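Local coordinates for manganese lipoxygenase (Gaeumannomyces graminis, PDB 5FX8), which oxygenates linoleic and alpha-linolenic acids to 11S- and 13R-hydroperoxy fatty acids, using a catalytic manganese ion, at residues A111-I122 with E526-S534. Numbering follows the deposited sequence.
With NAG (2-acetamido-2-deoxy-beta-D-glucopyranose), chain K.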
loop_
_atom_site.group_PDB
_atom_site.type_symbol
_atom_site.label_atom_id
_atom_site.label_comp_id
_atom_site.label_asym_id
_atom_site.label_seq_id
_atom_site.Cartn_x
_atom_site.Cartn_y
_atom_site.Cartn_z
ATOM N N ALA A 111 10.466 -7.331 -5.073
ATOM C CA ALA A 111 10.783 -7.480 -3.662
ATOM C C ALA A 111 11.555 -8.767 -3.395
ATOM O O ALA A 111 12.502 -8.776 -2.607
ATOM C CB ALA A 111 9.500 -7.437 -2.846
ATOM N N TYR A 112 11.171 -9.865 -4.047
ATOM C CA TYR A 112 11.919 -11.101 -3.874
ATOM C C TYR A 112 13.339 -10.964 -4.406
ATOM O O TYR A 112 14.301 -11.383 -3.750
ATOM C CB TYR A 112 11.179 -12.229 -4.563
ATOM C CG TYR A 112 10.066 -12.764 -3.730
ATOM C CD1 TYR A 112 10.226 -12.913 -2.375
ATOM C CD2 TYR A 112 8.857 -13.130 -4.295
ATOM C CE1 TYR A 112 9.223 -13.401 -1.603
ATOM C CE2 TYR A 112 7.847 -13.620 -3.528
ATOM C CZ TYR A 112 8.034 -13.749 -2.171
ATOM O OH TYR A 112 7.051 -14.257 -1.346
ATOM N N ARG A 113 13.493 -10.369 -5.586
ATOM C CA ARG A 113 14.828 -10.143 -6.124
ATOM C C ARG A 113 15.691 -9.294 -5.171
ATOM O O ARG A 113 16.814 -9.678 -4.821
ATOM C CB ARG A 113 14.690 -9.513 -7.500
ATOM C CG ARG A 113 15.953 -9.269 -8.225
ATOM C CD ARG A 113 15.692 -8.260 -9.304
ATOM N NE ARG A 113 14.431 -8.554 -9.963
ATOM C CZ ARG A 113 13.715 -7.653 -10.625
ATOM N NH1 ARG A 113 14.160 -6.405 -10.702
ATOM N NH2 ARG A 113 12.562 -7.998 -11.206
ATOM N N GLU A 114 15.162 -8.171 -4.680
ATOM C CA GLU A 114 15.945 -7.327 -3.784
ATOM C C GLU A 114 16.120 -7.940 -2.399
ATOM O O GLU A 114 17.058 -7.575 -1.686
ATOM C CB GLU A 114 15.303 -5.930 -3.682
ATOM C CG GLU A 114 15.046 -5.327 -5.046
ATOM C CD GLU A 114 14.826 -3.826 -5.059
ATOM O OE1 GLU A 114 13.883 -3.347 -4.417
ATOM O OE2 GLU A 114 15.589 -3.106 -5.729
ATOM N N ALA A 115 15.239 -8.840 -1.987
ATOM C CA ALA A 115 15.470 -9.585 -0.754
ATOM C C ALA A 115 16.594 -10.585 -0.933
ATOM O O ALA A 115 17.405 -10.797 -0.025
ATOM C CB ALA A 115 14.202 -10.312 -0.326
ATOM N N ASN A 116 16.646 -11.218 -2.093
ATOM C CA ASN A 116 17.703 -12.174 -2.332
ATOM C C ASN A 116 19.042 -11.468 -2.376
ATOM O O ASN A 116 20.031 -11.964 -1.826
ATOM C CB ASN A 116 17.414 -12.936 -3.624
ATOM C CG ASN A 116 16.605 -14.187 -3.393
ATOM O OD1 ASN A 116 17.122 -15.273 -3.531
ATOM N ND2 ASN A 116 15.342 -14.043 -3.038
ATOM N N GLU A 117 19.084 -10.282 -2.983
ATOM C CA GLU A 117 20.329 -9.525 -3.006
ATOM C C GLU A 117 20.720 -9.087 -1.603
ATOM O O GLU A 117 21.879 -9.235 -1.190
ATOM C CB GLU A 117 20.206 -8.324 -3.932
ATOM C CG GLU A 117 20.038 -8.661 -5.429
ATOM C CD GLU A 117 19.487 -7.470 -6.252
ATOM O OE1 GLU A 117 19.330 -6.373 -5.676
ATOM O OE2 GLU A 117 19.183 -7.623 -7.460
ATOM N N THR A 118 19.758 -8.559 -0.853
ATOM C CA THR A 118 20.034 -8.123 0.507
ATOM C C THR A 118 20.635 -9.252 1.330
ATOM O O THR A 118 21.613 -9.053 2.060
ATOM C CB THR A 118 18.742 -7.623 1.150
ATOM O OG1 THR A 118 18.177 -6.582 0.347
ATOM C CG2 THR A 118 19.006 -7.113 2.538
ATOM N N PHE A 119 20.049 -10.446 1.234
ATOM C CA PHE A 119 20.536 -11.561 2.038
ATOM C C PHE A 119 21.931 -11.980 1.605
ATOM O O PHE A 119 22.767 -12.338 2.443
ATOM C CB PHE A 119 19.569 -12.739 1.945
ATOM C CG PHE A 119 19.881 -13.873 2.891
ATOM C CD1 PHE A 119 19.903 -13.675 4.263
ATOM C CD2 PHE A 119 20.113 -15.155 2.403
ATOM C CE1 PHE A 119 20.161 -14.724 5.119
ATOM C CE2 PHE A 119 20.364 -16.192 3.258
ATOM C CZ PHE A 119 20.388 -15.973 4.617
ATOM N N ALA A 120 22.200 -11.955 0.302
ATOM C CA ALA A 120 23.547 -12.275 -0.134
ATOM C C ALA A 120 24.550 -11.299 0.462
ATOM O O ALA A 120 25.608 -11.706 0.945
ATOM C CB ALA A 120 23.614 -12.286 -1.657
ATOM N N ASP A 121 24.207 -10.014 0.497
ATOM C CA ASP A 121 25.099 -9.017 1.076
ATOM C C ASP A 121 25.321 -9.246 2.571
ATOM O O ASP A 121 26.464 -9.283 3.046
ATOM C CB ASP A 121 24.528 -7.633 0.813
ATOM C CG ASP A 121 25.418 -6.538 1.318
ATOM O OD1 ASP A 121 26.418 -6.233 0.640
ATOM O OD2 ASP A 121 25.114 -5.971 2.387
ATOM N N ILE A 122 24.240 -9.383 3.333
ATOM C CA ILE A 122 24.379 -9.587 4.770
ATOM C C ILE A 122 25.209 -10.827 5.047
ATOM O O ILE A 122 26.169 -10.796 5.825
ATOM C CB ILE A 122 22.996 -9.681 5.428
ATOM C CG1 ILE A 122 22.252 -8.363 5.263
ATOM C CG2 ILE A 122 23.125 -10.004 6.858
ATOM C CD1 ILE A 122 20.934 -8.364 5.960
ATOM N N GLU A 526 19.338 -13.257 10.371
ATOM C CA GLU A 526 19.502 -12.583 9.088
ATOM C C GLU A 526 18.400 -12.955 8.103
ATOM O O GLU A 526 17.824 -12.088 7.444
ATOM C CB GLU A 526 20.874 -12.913 8.507
ATOM C CG GLU A 526 22.048 -12.437 9.352
ATOM C CD GLU A 526 22.300 -13.265 10.605
ATOM O OE1 GLU A 526 21.637 -14.304 10.818
ATOM O OE2 GLU A 526 23.175 -12.862 11.393
ATOM N N ARG A 527 18.101 -14.243 7.988
ATOM C CA ARG A 527 17.098 -14.693 7.035
ATOM C C ARG A 527 15.712 -14.203 7.434
ATOM O O ARG A 527 14.916 -13.770 6.589
ATOM C CB ARG A 527 17.139 -16.214 6.953
ATOM C CG ARG A 527 15.975 -16.818 6.245
ATOM C CD ARG A 527 16.387 -17.356 4.930
ATOM N NE ARG A 527 17.267 -18.496 5.118
ATOM C CZ ARG A 527 17.750 -19.237 4.130
ATOM N NH1 ARG A 527 17.438 -18.958 2.872
ATOM N NH2 ARG A 527 18.543 -20.260 4.406
ATOM N N GLN A 528 15.415 -14.258 8.726
ATOM C CA GLN A 528 14.112 -13.855 9.202
ATOM C C GLN A 528 13.918 -12.356 9.045
ATOM O O GLN A 528 12.819 -11.905 8.713
ATOM C CB GLN A 528 13.953 -14.293 10.653
ATOM C CG GLN A 528 14.127 -15.770 10.830
ATOM C CD GLN A 528 14.263 -16.214 12.259
ATOM O OE1 GLN A 528 14.902 -15.562 13.079
ATOM N NE2 GLN A 528 13.664 -17.347 12.567
ATOM N N ALA A 529 14.988 -11.583 9.260
ATOM C CA ALA A 529 14.949 -10.136 9.117
ATOM C C ALA A 529 14.746 -9.733 7.669
ATOM O O ALA A 529 13.955 -8.829 7.369
ATOM C CB ALA A 529 16.240 -9.533 9.648
ATOM N N VAL A 530 15.466 -10.384 6.757
ATOM C CA VAL A 530 15.235 -10.143 5.340
ATOM C C VAL A 530 13.815 -10.520 4.970
ATOM O O VAL A 530 13.204 -9.902 4.095
ATOM C CB VAL A 530 16.272 -10.905 4.494
ATOM C CG1 VAL A 530 15.998 -10.753 3.045
ATOM C CG2 VAL A 530 17.627 -10.365 4.777
ATOM N N GLU A 531 13.258 -11.516 5.639
ATOM C CA GLU A 531 11.932 -11.973 5.267
ATOM C C GLU A 531 10.867 -11.018 5.781
ATOM O O GLU A 531 9.817 -10.840 5.146
ATOM C CB GLU A 531 11.723 -13.391 5.791
ATOM C CG GLU A 531 11.204 -14.383 4.770
ATOM C CD GLU A 531 11.974 -14.366 3.457
ATOM O OE1 GLU A 531 13.029 -15.032 3.379
ATOM O OE2 GLU A 531 11.506 -13.705 2.494
ATOM N N GLN A 532 11.128 -10.388 6.928
ATOM C CA GLN A 532 10.237 -9.345 7.402
ATOM C C GLN A 532 10.294 -8.146 6.469
ATOM O O GLN A 532 9.265 -7.707 5.939
ATOM C CB GLN A 532 10.582 -8.969 8.840
ATOM C CG GLN A 532 10.098 -7.579 9.212
ATOM C CD GLN A 532 9.998 -7.293 10.702
ATOM O OE1 GLN A 532 10.091 -8.176 11.551
ATOM N NE2 GLN A 532 9.806 -6.035 11.019
ATOM N N VAL A 533 11.496 -7.661 6.175
ATOM C CA VAL A 533 11.555 -6.510 5.289
ATOM C C VAL A 533 10.958 -6.848 3.929
ATOM O O VAL A 533 10.371 -5.989 3.282
ATOM C CB VAL A 533 12.990 -5.959 5.189
ATOM C CG1 VAL A 533 13.010 -4.727 4.346
ATOM C CG2 VAL A 533 13.459 -5.583 6.524
ATOM N N SER A 534 11.020 -8.107 3.514
ATOM C CA SER A 534 10.533 -8.476 2.190
ATOM C C SER A 534 9.011 -8.529 2.141
ATOM O O SER A 534 8.403 -8.124 1.142
ATOM C CB SER A 534 11.128 -9.807 1.786
ATOM O OG SER A 534 10.642 -10.193 0.514
HETATM C C1 NAG K . 14.516 -15.194 -2.810
HETATM C C2 NAG K . 13.974 -15.130 -1.407
HETATM C C3 NAG K . 13.078 -16.326 -1.137
HETATM C C4 NAG K . 11.982 -16.385 -2.182
HETATM C C5 NAG K . 12.624 -16.429 -3.549
HETATM C C6 NAG K . 11.629 -16.395 -4.669
HETATM C C7 NAG K . 15.100 -14.291 0.602
HETATM C C8 NAG K . 16.334 -14.358 1.435
HETATM N N2 NAG K . 15.075 -15.084 -0.466
HETATM O O3 NAG K . 12.459 -16.188 0.129
HETATM O O4 NAG K . 11.166 -17.527 -1.974
HETATM O O5 NAG K . 13.458 -15.280 -3.719
HETATM O O6 NAG K . 12.332 -16.347 -5.900
HETATM O O7 NAG K . 14.167 -13.573 0.893
#
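Val530 fits as a knob against segment 111-122 of helix 86-124, in the hole formed by Ala115, Thr118, Phe119 and Ile122. Its two methyls divide the work: CG1 lies 3.8 Å from Ala115 CB, while CG2 faces Ile122 CD1 at 4.0 Å and also meets Phe119 CD1 and Thr118 CG2. Toward one end, Ile122 CG2 rests 3.6 Å from Glu526 CG; a bend at chi2 turns the carboxylate away, and OE2 accepts a hydrogen bond from the backbone N of Phe128. Toward the other end, the small side chains of Ala115 and Ser534 meet where the backbones come close, CA to CA 5.9 Å, and Ser534 OG is hydrogen-bonded to Arg538.

The segment axes run nearly antiparallel, at 153° and 9.7 Å apart. The contact joins the long helix 86-124 to helix 526-539 within the helical lipoxygenase fold, with Val530 as a knob from the latter.

Aromatic and charged groups meet along one border. Phe119, with CG anti to its backbone N (chi1 -172°), reaches across to Arg527, whose guanidinium has Phe119 CE2 over one face, 4.0 Å above its plane; the two planes are 26° apart.

The glycan contributes on the same border. Asn116 ND2 is bonded covalently to NAG C1 and also donates a hydrogen bond to Tyr112 O, approaching from above the carbonyl plane, opposite the backbone donor Asn116 N. The NAG acetyl methyl C8 packs 3.7 Å from Phe119 CB, and NAG C6 lies over one face of the Tyr112 ring, offset toward its rim, while Tyr112 OH of the second subunit hydrogen-bonds the sugar.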